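Local coordinates for L-iditol 2-dehydrogenase (Clostridium scindens, PDB 4OH1), which probably catalyses the zinc-dependent, NAD+-linked oxidation of polyols such as L-iditol, as a member of the zinc-containing alcohol dehydrogenase family, at the interface of chains A and B and the interface of chains A and C. Numbering follows the deposited sequence. Chains: chain A/B/C, L-iditol 2-dehydrogenase.

Contact 1: the interface of chains A and B. Residues chain A 194, 198-201, 220; chain B 314.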
ATOM      1  N   ARG A 194      -7.949  -5.866  18.522  1.00 29.24           N
ATOM      2  CA  ARG A 194      -7.058  -5.431  19.550  1.00 30.19           C
ATOM      3  C   ARG A 194      -5.589  -5.506  19.137  1.00 33.87           C
ATOM      4  O   ARG A 194      -4.801  -4.589  19.445  1.00 35.19           O
ATOM      5  CB  ARG A 194      -7.208  -6.269  20.805  1.00 33.38           C
ATOM      6  CG  ARG A 194      -8.432  -5.961  21.582  1.00 34.86           C
ATOM      7  CD  ARG A 194      -8.094  -4.880  22.594  1.00 37.10           C
ATOM      8  NE  ARG A 194      -9.214  -4.515  23.439  1.00 37.01           N
ATOM      9  CZ  ARG A 194      -9.147  -3.632  24.429  1.00 44.23           C
ATOM     10  NH1 ARG A 194      -8.000  -3.018  24.730  1.00 42.22           N
ATOM     11  NH2 ARG A 194     -10.232  -3.360  25.128  1.00 43.63           N
ATOM     12  N   ALA A 198      -6.465  -1.181  17.280  1.00 30.32           N
ATOM     13  CA  ALA A 198      -7.709  -0.478  17.337  1.00 29.04           C
ATOM     14  C   ALA A 198      -7.913   0.144  18.680  1.00 32.72           C
ATOM     15  O   ALA A 198      -7.694  -0.522  19.690  1.00 33.59           O
ATOM     16  CB  ALA A 198      -8.862  -1.369  17.018  1.00 30.37           C
ATOM     17  N   SER A 199      -8.373   1.409  18.693  1.00 31.61           N
ATOM     18  CA  SER A 199      -8.522   2.155  19.928  1.00 33.97           C
ATOM     19  C   SER A 199      -9.972   2.162  20.369  1.00 36.99           C
ATOM     20  O   SER A 199     -10.237   2.407  21.545  1.00 35.01           O
ATOM     21  CB  SER A 199      -7.974   3.567  19.767  1.00 33.83           C
ATOM     22  OG  SER A 199      -8.468   4.161  18.575  1.00 36.87           O
ATOM     23  N   THR A 200     -10.905   1.892  19.453  1.00 34.21           N
ATOM     24  CA  THR A 200     -12.304   1.616  19.847  1.00 35.80           C
ATOM     25  C   THR A 200     -12.872   0.409  19.103  1.00 32.99           C
ATOM     26  O   THR A 200     -12.734   0.328  17.913  1.00 30.69           O
ATOM     27  CB  THR A 200     -13.181   2.817  19.597  1.00 39.22           C
ATOM     28  OG1 THR A 200     -12.695   3.880  20.389  1.00 44.21           O
ATOM     29  CG2 THR A 200     -14.622   2.556  20.003  1.00 39.73           C
ATOM     30  N   ILE A 201     -13.415  -0.571  19.833  1.00 33.33           N
ATOM     31  CA  ILE A 201     -13.998  -1.789  19.224  1.00 33.33           C
ATOM     32  C   ILE A 201     -15.418  -1.965  19.730  1.00 33.54           C
ATOM     33  O   ILE A 201     -15.620  -2.096  20.910  1.00 32.43           O
ATOM     34  CB  ILE A 201     -13.207  -3.037  19.568  1.00 31.83           C
ATOM     35  CG1 ILE A 201     -11.755  -2.881  19.116  1.00 31.70           C
ATOM     36  CG2 ILE A 201     -13.803  -4.221  18.881  1.00 32.02           C
ATOM     37  CD1 ILE A 201     -10.746  -3.929  19.627  1.00 30.86           C
ATOM     38  N   ASP A 220     -14.639  -2.986  23.489  1.00 32.72           N
ATOM     39  CA  ASP A 220     -14.935  -1.857  24.375  1.00 33.52           C
ATOM     40  C   ASP A 220     -16.434  -1.720  24.606  1.00 36.18           C
ATOM     41  O   ASP A 220     -16.870  -1.455  25.715  1.00 37.18           O
ATOM     42  CB  ASP A 220     -14.363  -0.536  23.794  1.00 34.30           C
ATOM     43  CG  ASP A 220     -12.867  -0.601  23.552  1.00 36.38           C
ATOM     44  OD1 ASP A 220     -12.138  -0.612  24.530  1.00 39.46           O
ATOM     45  OD2 ASP A 220     -12.397  -0.716  22.407  1.00 40.83           O
TER
ATOM     46  N   ARG B 314      -4.369   2.897  25.216  1.00 30.78           N
ATOM     47  CA  ARG B 314      -3.967   1.514  24.953  1.00 32.63           C
ATOM     48  C   ARG B 314      -2.561   1.199  25.443  1.00 32.12           C
ATOM     49  O   ARG B 314      -2.149   0.074  25.387  1.00 35.64           O
ATOM     50  CB  ARG B 314      -3.980   1.208  23.439  1.00 30.22           C
ATOM     51  CG  ARG B 314      -5.396   1.172  22.791  1.00 34.39           C
ATOM     52  CD  ARG B 314      -6.485   0.355  23.549  1.00 35.96           C
ATOM     53  NE  ARG B 314      -7.537  -0.093  22.610  1.00 38.47           N
ATOM     54  CZ  ARG B 314      -8.829  -0.300  22.883  1.00 38.48           C
ATOM     55  NH1 ARG B 314      -9.322  -0.060  24.078  1.00 37.43           N
ATOM     56  NH2 ARG B 314      -9.654  -0.799  21.948  1.00 35.38           N
TER

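Contact 2: the interface of chains A and C. Residues chain A 272-274, 278; chain C 284-285, 289.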
ATOM      1  N   ALA A 272     -19.511 -12.246   5.070  1.00 44.35           N
ATOM      2  CA  ALA A 272     -20.464 -13.294   5.341  1.00 43.36           C
ATOM      3  C   ALA A 272     -20.973 -13.912   4.044  1.00 48.09           C
ATOM      4  O   ALA A 272     -20.830 -13.360   2.954  1.00 46.24           O
ATOM      5  CB  ALA A 272     -21.605 -12.751   6.131  1.00 46.32           C
HETATM    6  N   MSE A 273     -21.550 -15.091   4.169  1.00 53.70           N
HETATM    7  CA  MSE A 273     -22.349 -15.671   3.091  1.00 64.10           C
HETATM    8  C   MSE A 273     -23.763 -15.128   3.218  1.00 57.41           C
HETATM    9  O   MSE A 273     -24.386 -15.270   4.273  1.00 53.15           O
HETATM   10  CB  MSE A 273     -22.436 -17.166   3.276  1.00 77.98           C
HETATM   11  CG  MSE A 273     -21.312 -17.949   2.687  1.00 92.36           C
HETATM   12 SE   MSE A 273     -22.155 -19.638   2.392  0.75120.47          SE
HETATM   13  CE  MSE A 273     -23.425 -19.014   0.990  1.00110.68           C
ATOM     14  N   TYR A 274     -24.273 -14.506   2.170  1.00 55.71           N
ATOM     15  CA  TYR A 274     -25.586 -13.849   2.247  1.00 54.12           C
ATOM     16  C   TYR A 274     -26.716 -14.771   1.702  1.00 56.55           C
ATOM     17  O   TYR A 274     -26.474 -15.735   0.972  1.00 66.91           O
ATOM     18  CB  TYR A 274     -25.492 -12.448   1.585  1.00 50.23           C
ATOM     19  CG  TYR A 274     -24.544 -11.524   2.371  1.00 46.18           C
ATOM     20  CD1 TYR A 274     -23.173 -11.535   2.151  1.00 46.80           C
ATOM     21  CD2 TYR A 274     -25.026 -10.694   3.378  1.00 46.60           C
ATOM     22  CE1 TYR A 274     -22.322 -10.728   2.896  1.00 48.32           C
ATOM     23  CE2 TYR A 274     -24.176  -9.898   4.129  1.00 47.88           C
ATOM     24  CZ  TYR A 274     -22.837  -9.925   3.894  1.00 46.18           C
ATOM     25  OH  TYR A 274     -22.014  -9.172   4.685  1.00 45.36           O
ATOM     26  N   PRO A 278     -30.216 -10.360  -1.274  1.00 50.85           N
ATOM     27  CA  PRO A 278     -29.128  -9.769  -0.494  1.00 46.23           C
ATOM     28  C   PRO A 278     -28.635  -8.437  -1.083  1.00 44.15           C
ATOM     29  O   PRO A 278     -27.482  -8.351  -1.502  1.00 45.52           O
ATOM     30  CB  PRO A 278     -28.050 -10.847  -0.558  1.00 46.08           C
ATOM     31  CG  PRO A 278     -28.216 -11.434  -1.891  1.00 48.04           C
ATOM     32  CD  PRO A 278     -29.717 -11.363  -2.235  1.00 51.05           C
TER
ATOM     33  N   LEU C 284     -24.757  -8.294  -2.269  1.00 40.43           N
ATOM     34  CA  LEU C 284     -23.790  -8.727  -1.272  1.00 40.30           C
ATOM     35  C   LEU C 284     -23.191 -10.069  -1.602  1.00 40.69           C
ATOM     36  O   LEU C 284     -22.002 -10.311  -1.376  1.00 37.89           O
ATOM     37  CB  LEU C 284     -24.469  -8.777   0.100  1.00 41.17           C
ATOM     38  CG  LEU C 284     -24.857  -7.363   0.573  1.00 43.00           C
ATOM     39  CD1 LEU C 284     -25.824  -7.454   1.666  1.00 45.04           C
ATOM     40  CD2 LEU C 284     -23.631  -6.570   1.024  1.00 44.09           C
ATOM     41  N   GLN C 285     -24.030 -10.948  -2.118  1.00 43.57           N
ATOM     42  CA  GLN C 285     -23.624 -12.312  -2.453  1.00 45.92           C
ATOM     43  C   GLN C 285     -22.782 -12.321  -3.697  1.00 40.75           C
ATOM     44  O   GLN C 285     -21.738 -12.903  -3.710  1.00 40.70           O
ATOM     45  CB  GLN C 285     -24.838 -13.233  -2.670  1.00 48.86           C
ATOM     46  CG  GLN C 285     -24.472 -14.685  -3.010  1.00 56.90           C
ATOM     47  CD  GLN C 285     -23.990 -15.478  -1.773  1.00 74.22           C
ATOM     48  OE1 GLN C 285     -24.065 -15.003  -0.629  1.00 82.11           O
ATOM     49  NE2 GLN C 285     -23.482 -16.691  -2.009  1.00 89.75           N
ATOM     50  N   TYR C 289     -19.337 -10.946  -1.784  1.00 40.27           N
ATOM     51  CA  TYR C 289     -18.866 -12.221  -1.306  1.00 42.56           C
ATOM     52  C   TYR C 289     -18.186 -13.041  -2.438  1.00 41.13           C
ATOM     53  O   TYR C 289     -17.024 -13.372  -2.290  1.00 45.78           O
ATOM     54  CB  TYR C 289     -19.977 -12.995  -0.623  1.00 47.92           C
ATOM     55  CG  TYR C 289     -19.556 -14.395  -0.316  1.00 56.18           C
ATOM     56  CD1 TYR C 289     -18.687 -14.668   0.738  1.00 58.43           C
ATOM     57  CD2 TYR C 289     -19.973 -15.442  -1.119  1.00 61.71           C
ATOM     58  CE1 TYR C 289     -18.301 -15.923   0.994  1.00 60.31           C
ATOM     59  CE2 TYR C 289     -19.589 -16.712  -0.873  1.00 64.83           C
ATOM     60  CZ  TYR C 289     -18.754 -16.951   0.173  1.00 67.76           C
ATOM     61  OH  TYR C 289     -18.389 -18.245   0.389  1.00 72.81           O
TER

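Contact 1: the interface of chains A and B
B:Arg314 reaches across to A:Asp220 tip to tip, and its guanidinium makes the hydrogen bonds across this patch. The chain leaves CB with CG beside the backbone N and bends at chi2; beyond, it runs toward chain A. B:Arg314 CD passes A:Arg194 NH1 at 3.9 Å. B:Arg314 NE donates to the carbonyl oxygen O of A:Ala198 at 3.0 Å, in the carbonyl plane and on a lone pair. NH2 reaches that same oxygen from above the carbonyl plane, 40° out of it, a side-on grip of two nitrogens on one atom. At the tip the grip is end-on: B:Arg314 NH1 donates to carboxylate oxygen OD1 of A:Asp220 at 2.9 Å, almost straight (177° at H), while NH2 meets the syn lone pair of OD2 at 2.8 Å. The anti lone pair of OD2 takes the backbone N of A:Ile201, which, with the end-on pair, helps set the carboxylate's rotation. CZ of B:Arg314 is sandwiched, with A:Ser199 O 3.3 Å away over one face and A:Arg194 NH1 at 3.4 Å on the other. The guanidinium planes are stacked 23° apart; their presumably like charges would be offset in part by A:Asp220, which A:Arg194 NH2 also approaches in a salt bridge. In the fold, the acceptors lie between helix 184-194 and strand 200-205 and just before strand 221-224, at one rim of the Rossmann-type domain; the donor belongs to 3-10 helix 312-314.

Contact 2: the interface of chains A and C
C:Leu284 and C:Gln285, the first two residues of helix 284-290, meet the loop A:Tyr274 to A:Pro278, and two hydrogen bonds join them. The backbone N of C:Leu284 donates to A:Pro278 O at 2.8 Å (163° at H). This amide lies in the first turn of its helix, so an acceptor from the other subunit serves the helix N-terminus, where the helix dipole would be expected to strengthen the bond. In the second bond the backbone N of A:Tyr274 donates to the side-chain amide oxygen OE1 of C:Gln285 at 2.9 Å, approaching nearly along the C=O axis (168°). C:Gln285 places that oxygen by running CG anti to the backbone N (chi1 -179°) and then bending at chi2. One feature of the model is doubtful: C:Gln285 OE1 also lies 3.0 Å from the carbonyl oxygen A:Tyr274 O, a pair in which both atoms can only accept, so the exact placement of this amide should not be pressed.

The apolar contacts centre on the ring of A:Tyr274. C:Leu284 CB sits over one face of the A:Tyr274 ring, 3.7 Å from the centroid and shifted toward the rim, as a CH-pi contact. The leucine's CD1 methyl continues along the ring, meeting the CD2 and CE2 side. A:Pro278 CG packs on C:Gln285 CB (3.9 Å). Selenomethionine A:Met273 is poorly ordered, so the approach of its CG to the hydroxyl end of C:Tyr289, 3.7 Å from CZ, is a loose indication of packing.

A polar-to-ring contact completes the patch. More reliably placed than the selenomethionine is the backbone oxygen O of A:Ala272, which lies 3.3 Å from ring carbon CD1 of C:Tyr289.

Contact 1 and contact 2 lie about 27 Å apart, measured between the centres of their C-alpha atoms, and share no residues. Chain A uses separate surfaces for its two neighbours. Toward chain B it offers the ends of helix 184-194 and strand 200-205, A:Asp220 just before strand 221-224 and, by the two-fold symmetry, 3-10 helix 312-314; toward chain C, the loop between strands 266-270 and 279-283 and, likewise, helix 284-290. Two different two-fold interfaces on one chain are consistent with a tetramer of dihedral symmetry, as the four-copy deposited assembly suggests, although the coordinates alone do not establish it in solution.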